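Local structure of sensor histidine kinase (Pseudomonas syringae pv. tomato, 3CIT) at residues 31-36 with 49-54. The protein probably acts as a sensor histidine kinase of a two-component phosphorelay, of which this chain is the GAF domain. Numbering follows the deposited sequence.
Sequences AMRKCV and GLLLEW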
ATOM      1  N   ALA A  31     -16.851  15.816 -15.295  1.00 29.55           N
ATOM      2  CA  ALA A  31     -16.444  14.867 -16.326  1.00 28.70           C
ATOM      3  C   ALA A  31     -15.357  13.928 -15.821  1.00 27.90           C
ATOM      4  O   ALA A  31     -15.377  12.734 -16.142  1.00 27.16           O
ATOM      5  CB  ALA A  31     -15.967  15.602 -17.573  1.00 28.08           C
HETATM    6  N   MSE A  32     -14.403  14.452 -15.052  1.00 27.54           N
HETATM    7  CA  MSE A  32     -13.353  13.585 -14.459  1.00 28.91           C
HETATM    8  C   MSE A  32     -13.949  12.482 -13.598  1.00 27.01           C
HETATM    9  O   MSE A  32     -13.554  11.314 -13.691  1.00 25.36           O
HETATM   10  CB  MSE A  32     -12.397  14.370 -13.561  1.00 28.52           C
HETATM   11  CG  MSE A  32     -11.642  15.459 -14.243  1.00 33.01           C
HETATM   12 SE   MSE A  32     -10.205  16.004 -13.053  0.80 37.81          SE
HETATM   13  CE  MSE A  32     -11.119  16.543 -11.490  1.00 38.04           C
ATOM     14  N   ARG A  33     -14.922  12.857 -12.770  1.00 26.17           N
ATOM     15  CA  ARG A  33     -15.522  11.917 -11.834  1.00 26.37           C
ATOM     16  C   ARG A  33     -16.277  10.799 -12.557  1.00 26.16           C
ATOM     17  O   ARG A  33     -16.078   9.636 -12.270  1.00 24.51           O
ATOM     18  CB  ARG A  33     -16.468  12.650 -10.902  1.00 26.16           C
ATOM     19  CG  ARG A  33     -15.800  13.662 -10.007  1.00 26.18           C
ATOM     20  CD  ARG A  33     -16.850  14.400  -9.209  1.00 27.26           C
ATOM     21  NE  ARG A  33     -16.234  15.150  -8.129  1.00 26.93           N
ATOM     22  CZ  ARG A  33     -16.200  16.469  -8.054  1.00 30.31           C
ATOM     23  NH1 ARG A  33     -16.777  17.217  -8.983  1.00 35.02           N
ATOM     24  NH2 ARG A  33     -15.567  17.052  -7.037  1.00 30.00           N
ATOM     25  N   LYS A  34     -17.118  11.166 -13.509  1.00 26.91           N
ATOM     26  CA  LYS A  34     -17.853  10.176 -14.309  1.00 27.93           C
ATOM     27  C   LYS A  34     -16.931   9.276 -15.106  1.00 26.46           C
ATOM     28  O   LYS A  34     -17.196   8.101 -15.230  1.00 25.84           O
ATOM     29  CB  LYS A  34     -18.793  10.852 -15.288  1.00 29.14           C
ATOM     30  CG  LYS A  34     -20.018  11.413 -14.667  1.00 32.23           C
ATOM     31  CD  LYS A  34     -20.812  12.181 -15.724  1.00 33.11           C
ATOM     32  CE  LYS A  34     -22.083  12.760 -15.159  1.00 35.42           C
ATOM     33  NZ  LYS A  34     -22.578  13.859 -16.023  1.00 38.71           N
ATOM     34  N   CYS A  35     -15.855   9.826 -15.642  1.00 26.18           N
ATOM     35  CA  CYS A  35     -14.931   9.047 -16.470  1.00 25.66           C
ATOM     36  C   CYS A  35     -14.252   7.963 -15.641  1.00 23.74           C
ATOM     37  O   CYS A  35     -14.222   6.797 -16.030  1.00 23.09           O
ATOM     38  CB  CYS A  35     -13.884   9.975 -17.087  1.00 25.77           C
ATOM     39  SG  CYS A  35     -12.547   9.171 -18.011  1.00 28.69           S
ATOM     40  N   VAL A  36     -13.706   8.359 -14.500  1.00 21.36           N
ATOM     41  CA  VAL A  36     -13.005   7.417 -13.651  1.00 21.84           C
ATOM     42  C   VAL A  36     -13.970   6.386 -13.108  1.00 21.22           C
ATOM     43  O   VAL A  36     -13.668   5.196 -13.110  1.00 20.58           O
ATOM     44  CB  VAL A  36     -12.216   8.123 -12.519  1.00 21.38           C
ATOM     45  CG1 VAL A  36     -11.703   7.140 -11.495  1.00 20.96           C
ATOM     46  CG2 VAL A  36     -11.072   8.934 -13.104  1.00 22.01           C
ATOM     47  N   GLY A  49     -21.461   1.735  -8.932  1.00 22.15           N
ATOM     48  CA  GLY A  49     -20.422   2.473  -8.268  1.00 20.87           C
ATOM     49  C   GLY A  49     -20.860   3.854  -7.908  1.00 21.39           C
ATOM     50  O   GLY A  49     -21.843   4.396  -8.444  1.00 20.70           O
ATOM     51  N   LEU A  50     -20.163   4.426  -6.953  1.00 20.97           N
ATOM     52  CA  LEU A  50     -20.322   5.829  -6.691  1.00 21.89           C
ATOM     53  C   LEU A  50     -18.999   6.437  -6.228  1.00 20.98           C
ATOM     54  O   LEU A  50     -18.036   5.731  -5.907  1.00 20.25           O
ATOM     55  CB  LEU A  50     -21.491   6.053  -5.716  1.00 24.05           C
ATOM     56  CG  LEU A  50     -21.498   5.374  -4.371  1.00 23.99           C
ATOM     57  CD1 LEU A  50     -20.488   6.026  -3.478  1.00 28.80           C
ATOM     58  CD2 LEU A  50     -22.902   5.424  -3.726  1.00 24.06           C
ATOM     59  N   LEU A  51     -18.972   7.758  -6.229  1.00 21.17           N
ATOM     60  CA  LEU A  51     -17.885   8.523  -5.663  1.00 21.54           C
ATOM     61  C   LEU A  51     -18.423   9.370  -4.506  1.00 21.65           C
ATOM     62  O   LEU A  51     -19.437  10.068  -4.639  1.00 21.75           O
ATOM     63  CB  LEU A  51     -17.263   9.407  -6.737  1.00 20.56           C
ATOM     64  CG  LEU A  51     -16.066  10.229  -6.305  1.00 22.52           C
ATOM     65  CD1 LEU A  51     -14.843   9.307  -5.877  1.00 22.79           C
ATOM     66  CD2 LEU A  51     -15.670  11.165  -7.445  1.00 22.37           C
ATOM     67  N   LEU A  52     -17.746   9.276  -3.365  1.00 21.85           N
ATOM     68  CA  LEU A  52     -18.107  10.015  -2.167  1.00 21.47           C
ATOM     69  C   LEU A  52     -17.007  11.015  -1.906  1.00 21.68           C
ATOM     70  O   LEU A  52     -15.838  10.670  -2.007  1.00 20.74           O
ATOM     71  CB  LEU A  52     -18.179   9.078  -0.975  1.00 22.25           C
ATOM     72  CG  LEU A  52     -19.236   7.998  -1.007  1.00 22.82           C
ATOM     73  CD1 LEU A  52     -19.182   7.196   0.307  1.00 24.13           C
ATOM     74  CD2 LEU A  52     -20.640   8.619  -1.250  1.00 24.26           C
ATOM     75  N   GLU A  53     -17.370  12.238  -1.553  1.00 21.78           N
ATOM     76  CA  GLU A  53     -16.400  13.248  -1.167  1.00 23.49           C
ATOM     77  C   GLU A  53     -16.892  14.014   0.060  1.00 23.70           C
ATOM     78  O   GLU A  53     -18.096  14.197   0.251  1.00 23.26           O
ATOM     79  CB  GLU A  53     -16.127  14.208  -2.311  1.00 23.32           C
ATOM     80  CG  GLU A  53     -15.359  13.566  -3.464  1.00 24.52           C
ATOM     81  CD  GLU A  53     -15.355  14.454  -4.685  1.00 25.86           C
ATOM     82  OE1 GLU A  53     -14.846  15.577  -4.575  1.00 26.75           O
ATOM     83  OE2 GLU A  53     -15.852  14.012  -5.741  1.00 31.32           O
ATOM     84  N   TRP A  54     -15.953  14.408   0.909  1.00 24.42           N
ATOM     85  CA  TRP A  54     -16.269  15.147   2.146  1.00 26.37           C
ATOM     86  C   TRP A  54     -15.190  16.192   2.440  1.00 27.53           C
ATOM     87  O   TRP A  54     -14.097  16.113   1.937  1.00 28.07           O
ATOM     88  CB  TRP A  54     -16.424  14.180   3.317  1.00 25.77           C
ATOM     89  CG  TRP A  54     -15.274  13.238   3.501  1.00 25.37           C
ATOM     90  CD1 TRP A  54     -14.088  13.493   4.135  1.00 25.16           C
ATOM     91  CD2 TRP A  54     -15.204  11.903   3.042  1.00 24.64           C
ATOM     92  NE1 TRP A  54     -13.274  12.391   4.079  1.00 25.21           N
ATOM     93  CE2 TRP A  54     -13.932  11.397   3.410  1.00 23.82           C
ATOM     94  CE3 TRP A  54     -16.077  11.079   2.329  1.00 23.51           C
ATOM     95  CZ2 TRP A  54     -13.542  10.107   3.124  1.00 24.81           C
ATOM     96  CZ3 TRP A  54     -15.692   9.780   2.061  1.00 24.22           C
ATOM     97  CH2 TRP A  54     -14.422   9.315   2.437  1.00 25.52           C
TER
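R33, on helix 29-43, grips E53 of strand 48-53 in a side-on, two-pronged salt bridge, joining a helix of this GAF domain to a strand of its antiparallel sheet. R33 NE donates to E53 OE2 at 2.7 Å, and R33 NH2 to E53 OE1 at 3.0 Å. Both oxygens accept through their syn lone pairs, and the guanidinium and carboxylate planes lie 27° apart, close to coplanar. The fit is slightly skewed: OE1 sits in the guanidinium plane, whereas OE2 is tilted 21° out of it. Nearer the helix backbone than the charged groups, L51, two residues earlier on the same face of the strand, sets one methyl against the arginine's aliphatic stem, with L51 CD2 3.6 Å from R33 CG; the two side chains cross at about a right angle. With its CG trans to the backbone N (chi1 -177°), L51 reaches out toward the helix, and CD2 is the branch that meets the stem. R33 itself runs extended from CG to NE, spanning from the helix past L51 to the carboxylate. Farther out, T63 OG1 on the adjacent strand 61-66 also hydrogen-bonds E53 OE2, giving that oxygen a second partner, which probably helps fix the rotation of the carboxylate. L145 of helix 128-156 packs on both R33 and E53, while L115 of strand 111-119 touches L51. Next to the charged end, R33 CD also comes within 3.6 Å of E53 OE2.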